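Local coordinates for sensor protein PfeS (Pseudomonas aeruginosa, PDB 3KYZ) that probably senses signals as the predicted periplasmic sensor domain of a membrane histidine kinase that may activate the response regulator PfeR by phosphorylation, at residues 49-62 and 110-122. Residues are numbered along the deposited sequence; the frame is centred on the assembly and turned at random.
Sequences LSAKEDTWVALVGP and EQGRLVIQLPERL
V57, A58, L59 and V60 pair with I116, V115, L114 and R113 as neighbouring antiparallel strands in the small sheet of this probably periplasmic, Cache-related sensor domain. Strand 113-117 is the middle strand, with 100-104 along its other edge. On the face turned to helix 17-53, the L114 methyl CD1 is a bump that settles among V57 CG1 (3.7 Å), L59 CD1 (3.8 Å) and, tip to tip, L49 CD2 from the end of that helix. The side chains of V57 and I116 lie side by side, pointing the same way. With CG1 of I116 swung anti to the backbone N (chi1 -178°), the side chain crosses that of T55 at about a right angle, CG1 lying 3.6 Å from T55 CG2, and CD1 carries on to L49 CD2.

The opposite face holds A58, V60, R113 and V115. V115 CG1 butts against the rim of the neighbouring W56 indole at CZ3 (3.6 Å), while V60 CG2 sits on R113 CG. The indole N-H of W56 goes to E76, and R113 NH1 to S102.

Where strand 113-117 runs out, T55 OG1 donates to Q117 O from 44° above the carbonyl plane and accepts from a water that also bonds L118 O. Beyond it, P119 CG lies against E53 OE1, while E53 OE2 bonds Y26. R121 reaches back to E53 with its guanidinium nearly coplanar with the carboxylate (11°), NH1 and NH2 both 2.9 Å from OE1.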
# COMPACT_ATOMS: atom_id res chain seq x y z
N LEU A 49 -14.50 10.40 12.57
CA LEU A 49 -14.38 10.81 11.18
C LEU A 49 -15.14 9.86 10.26
O LEU A 49 -15.79 10.29 9.31
CB LEU A 49 -12.91 10.91 10.75
CG LEU A 49 -12.68 11.41 9.32
CD1 LEU A 49 -13.35 12.77 9.12
CD2 LEU A 49 -11.19 11.48 9.01
N SER A 50 -15.05 8.57 10.55
CA SER A 50 -15.77 7.58 9.78
C SER A 50 -17.28 7.85 9.80
O SER A 50 -17.96 7.75 8.78
CB SER A 50 -15.48 6.18 10.31
OG SER A 50 -16.15 5.22 9.52
N ALA A 51 -17.80 8.17 10.98
CA ALA A 51 -19.23 8.45 11.11
C ALA A 51 -19.60 9.75 10.40
O ALA A 51 -20.62 9.83 9.71
CB ALA A 51 -19.62 8.52 12.57
N LYS A 52 -18.77 10.77 10.56
CA LYS A 52 -19.06 12.06 9.97
C LYS A 52 -19.12 11.98 8.44
O LYS A 52 -20.05 12.51 7.83
CB LYS A 52 -18.01 13.10 10.37
CG LYS A 52 -18.30 14.48 9.80
CD LYS A 52 -17.19 15.47 10.11
CE LYS A 52 -17.50 16.83 9.50
NZ LYS A 52 -16.37 17.74 9.69
N GLU A 53 -18.14 11.31 7.85
CA GLU A 53 -18.00 11.28 6.39
C GLU A 53 -18.60 10.02 5.78
O GLU A 53 -18.53 9.83 4.56
CB GLU A 53 -16.53 11.41 5.99
CG GLU A 53 -15.95 12.79 6.25
CD GLU A 53 -16.45 13.84 5.28
OE1 GLU A 53 -17.17 13.49 4.32
OE2 GLU A 53 -16.12 15.03 5.49
N ASP A 54 -19.18 9.17 6.62
CA ASP A 54 -19.82 7.94 6.18
C ASP A 54 -18.90 7.17 5.24
O ASP A 54 -19.28 6.79 4.13
CB ASP A 54 -21.16 8.26 5.48
CG ASP A 54 -21.99 7.01 5.22
OD1 ASP A 54 -21.79 6.00 5.93
OD2 ASP A 54 -22.84 7.05 4.30
N THR A 55 -17.68 6.92 5.71
CA THR A 55 -16.68 6.28 4.87
C THR A 55 -15.63 5.60 5.73
O THR A 55 -15.48 5.92 6.92
CB THR A 55 -16.01 7.30 3.93
OG1 THR A 55 -15.31 6.60 2.89
CG2 THR A 55 -15.04 8.20 4.68
N TRP A 56 -14.91 4.65 5.14
CA TRP A 56 -13.86 3.96 5.87
C TRP A 56 -12.67 4.88 6.16
O TRP A 56 -12.24 5.65 5.30
CB TRP A 56 -13.39 2.72 5.11
CG TRP A 56 -12.42 1.88 5.90
CD1 TRP A 56 -12.72 0.98 6.87
CD2 TRP A 56 -10.99 1.88 5.77
NE1 TRP A 56 -11.57 0.40 7.36
CE2 TRP A 56 -10.49 0.94 6.70
CE3 TRP A 56 -10.08 2.57 4.97
CZ2 TRP A 56 -9.13 0.68 6.85
CZ3 TRP A 56 -8.74 2.31 5.11
CH2 TRP A 56 -8.27 1.37 6.04
N VAL A 57 -12.15 4.79 7.38
CA VAL A 57 -11.03 5.61 7.82
C VAL A 57 -10.06 4.74 8.60
O VAL A 57 -10.49 3.83 9.32
CB VAL A 57 -11.51 6.77 8.74
CG1 VAL A 57 -10.33 7.49 9.37
CG2 VAL A 57 -12.40 7.73 7.96
N ALA A 58 -8.76 5.01 8.47
CA ALA A 58 -7.77 4.39 9.35
C ALA A 58 -6.64 5.38 9.64
O ALA A 58 -6.34 6.24 8.81
CB ALA A 58 -7.20 3.11 8.72
N LEU A 59 -6.06 5.28 10.82
CA LEU A 59 -4.81 5.97 11.13
C LEU A 59 -3.77 4.88 11.23
O LEU A 59 -3.93 3.96 12.02
CB LEU A 59 -4.91 6.71 12.47
CG LEU A 59 -5.59 8.09 12.41
CD1 LEU A 59 -7.03 7.96 11.95
CD2 LEU A 59 -5.51 8.77 13.76
N VAL A 60 -2.73 4.96 10.41
CA VAL A 60 -1.73 3.89 10.41
C VAL A 60 -0.33 4.43 10.61
O VAL A 60 -0.03 5.57 10.24
CB VAL A 60 -1.78 2.99 9.15
CG1 VAL A 60 -3.17 2.36 9.00
CG2 VAL A 60 -1.41 3.75 7.91
N GLY A 61 0.52 3.61 11.22
CA GLY A 61 1.87 4.01 11.55
C GLY A 61 2.89 3.66 10.47
O GLY A 61 2.51 3.28 9.35
N PRO A 62 4.18 3.78 10.81
CA PRO A 62 5.28 3.58 9.85
C PRO A 62 5.35 2.16 9.30
O PRO A 62 5.89 1.95 8.21
CB PRO A 62 6.54 3.89 10.66
CG PRO A 62 6.09 4.48 11.94
CD PRO A 62 4.66 4.15 12.16
N GLU A 110 6.75 10.76 9.34
CA GLU A 110 7.34 9.46 9.67
C GLU A 110 6.58 8.73 10.78
O GLU A 110 6.79 7.53 10.99
CB GLU A 110 8.83 9.60 10.01
CG GLU A 110 9.12 10.10 11.43
CD GLU A 110 8.97 11.60 11.59
OE1 GLU A 110 8.43 12.27 10.69
OE2 GLU A 110 9.42 12.12 12.63
N GLN A 111 5.71 9.44 11.49
CA GLN A 111 4.95 8.83 12.58
C GLN A 111 3.66 8.16 12.12
O GLN A 111 3.11 7.30 12.80
CB GLN A 111 4.65 9.85 13.68
CG GLN A 111 5.88 10.29 14.46
CD GLN A 111 5.55 11.34 15.51
OE1 GLN A 111 4.39 11.49 15.90
NE2 GLN A 111 6.56 12.07 15.95
N GLY A 112 3.16 8.56 10.96
CA GLY A 112 1.96 7.94 10.46
C GLY A 112 1.21 8.74 9.42
O GLY A 112 1.69 9.75 8.92
N ARG A 113 0.02 8.25 9.09
CA ARG A 113 -0.79 8.89 8.07
C ARG A 113 -2.26 8.63 8.34
O ARG A 113 -2.63 7.69 9.05
CB ARG A 113 -0.43 8.34 6.69
CG ARG A 113 -0.87 6.89 6.47
CD ARG A 113 -0.38 6.36 5.13
NE ARG A 113 1.04 6.03 5.17
CZ ARG A 113 1.81 5.85 4.09
NH1 ARG A 113 1.31 6.00 2.87
NH2 ARG A 113 3.09 5.52 4.24
N LEU A 114 -3.09 9.50 7.78
CA LEU A 114 -4.52 9.28 7.71
C LEU A 114 -4.83 8.60 6.38
O LEU A 114 -4.32 9.01 5.33
CB LEU A 114 -5.26 10.62 7.79
CG LEU A 114 -6.78 10.57 7.53
CD1 LEU A 114 -7.48 9.76 8.60
CD2 LEU A 114 -7.36 11.98 7.47
N VAL A 115 -5.63 7.54 6.43
CA VAL A 115 -6.17 6.94 5.22
C VAL A 115 -7.69 7.11 5.26
O VAL A 115 -8.34 6.79 6.26
CB VAL A 115 -5.81 5.45 5.09
CG1 VAL A 115 -6.45 4.84 3.84
CG2 VAL A 115 -4.29 5.29 5.05
N ILE A 116 -8.26 7.63 4.18
CA ILE A 116 -9.70 7.81 4.10
C ILE A 116 -10.18 7.34 2.73
O ILE A 116 -9.62 7.74 1.71
CB ILE A 116 -10.12 9.28 4.39
CG1 ILE A 116 -11.65 9.44 4.36
CG2 ILE A 116 -9.45 10.27 3.44
CD1 ILE A 116 -12.11 10.72 5.04
N GLN A 117 -11.18 6.48 2.70
CA GLN A 117 -11.78 6.14 1.41
C GLN A 117 -12.54 7.38 0.95
O GLN A 117 -13.33 7.95 1.70
CB GLN A 117 -12.71 4.93 1.48
CG GLN A 117 -13.14 4.47 0.09
CD GLN A 117 -13.76 3.09 0.06
OE1 GLN A 117 -14.33 2.64 1.05
NE2 GLN A 117 -13.66 2.42 -1.08
N LEU A 118 -12.29 7.81 -0.28
CA LEU A 118 -12.85 9.08 -0.76
C LEU A 118 -14.36 9.09 -0.62
O LEU A 118 -15.03 8.20 -1.13
CB LEU A 118 -12.47 9.30 -2.22
CG LEU A 118 -12.77 10.71 -2.73
CD1 LEU A 118 -11.81 11.71 -2.10
CD2 LEU A 118 -12.67 10.76 -4.24
N PRO A 119 -14.92 10.10 0.06
CA PRO A 119 -16.38 10.22 0.08
C PRO A 119 -16.94 10.38 -1.33
O PRO A 119 -16.37 11.10 -2.15
CB PRO A 119 -16.62 11.51 0.89
CG PRO A 119 -15.44 11.60 1.79
CD PRO A 119 -14.28 11.09 0.96
N GLU A 120 -18.06 9.72 -1.61
CA GLU A 120 -18.60 9.69 -2.97
C GLU A 120 -18.85 11.08 -3.56
O GLU A 120 -18.68 11.29 -4.76
CB GLU A 120 -19.89 8.86 -3.00
CG GLU A 120 -20.47 8.66 -4.39
CD GLU A 120 -21.81 7.96 -4.36
OE1 GLU A 120 -22.44 7.94 -3.28
OE2 GLU A 120 -22.24 7.44 -5.41
N ARG A 121 -19.24 12.03 -2.72
CA ARG A 121 -19.58 13.36 -3.21
C ARG A 121 -18.37 14.11 -3.75
O ARG A 121 -18.53 15.11 -4.47
CB ARG A 121 -20.27 14.19 -2.12
CG ARG A 121 -19.30 14.74 -1.10
CD ARG A 121 -19.99 15.59 -0.04
NE ARG A 121 -19.00 16.07 0.92
CZ ARG A 121 -18.47 15.33 1.88
NH1 ARG A 121 -18.85 14.07 2.03
NH2 ARG A 121 -17.57 15.85 2.70
N LEU A 122 -17.17 13.65 -3.42
CA LEU A 122 -15.95 14.37 -3.77
C LEU A 122 -15.25 13.83 -5.01
O LEU A 122 -14.19 14.32 -5.39
CB LEU A 122 -14.95 14.36 -2.61
CG LEU A 122 -15.33 15.07 -1.30
CD1 LEU A 122 -14.13 15.05 -0.34
CD2 LEU A 122 -15.79 16.50 -1.56
O HOH W 1 -16.33 6.26 0.39
O HOH W 2 -16.27 3.38 2.84
O HOH W 3 2.62 5.47 7.48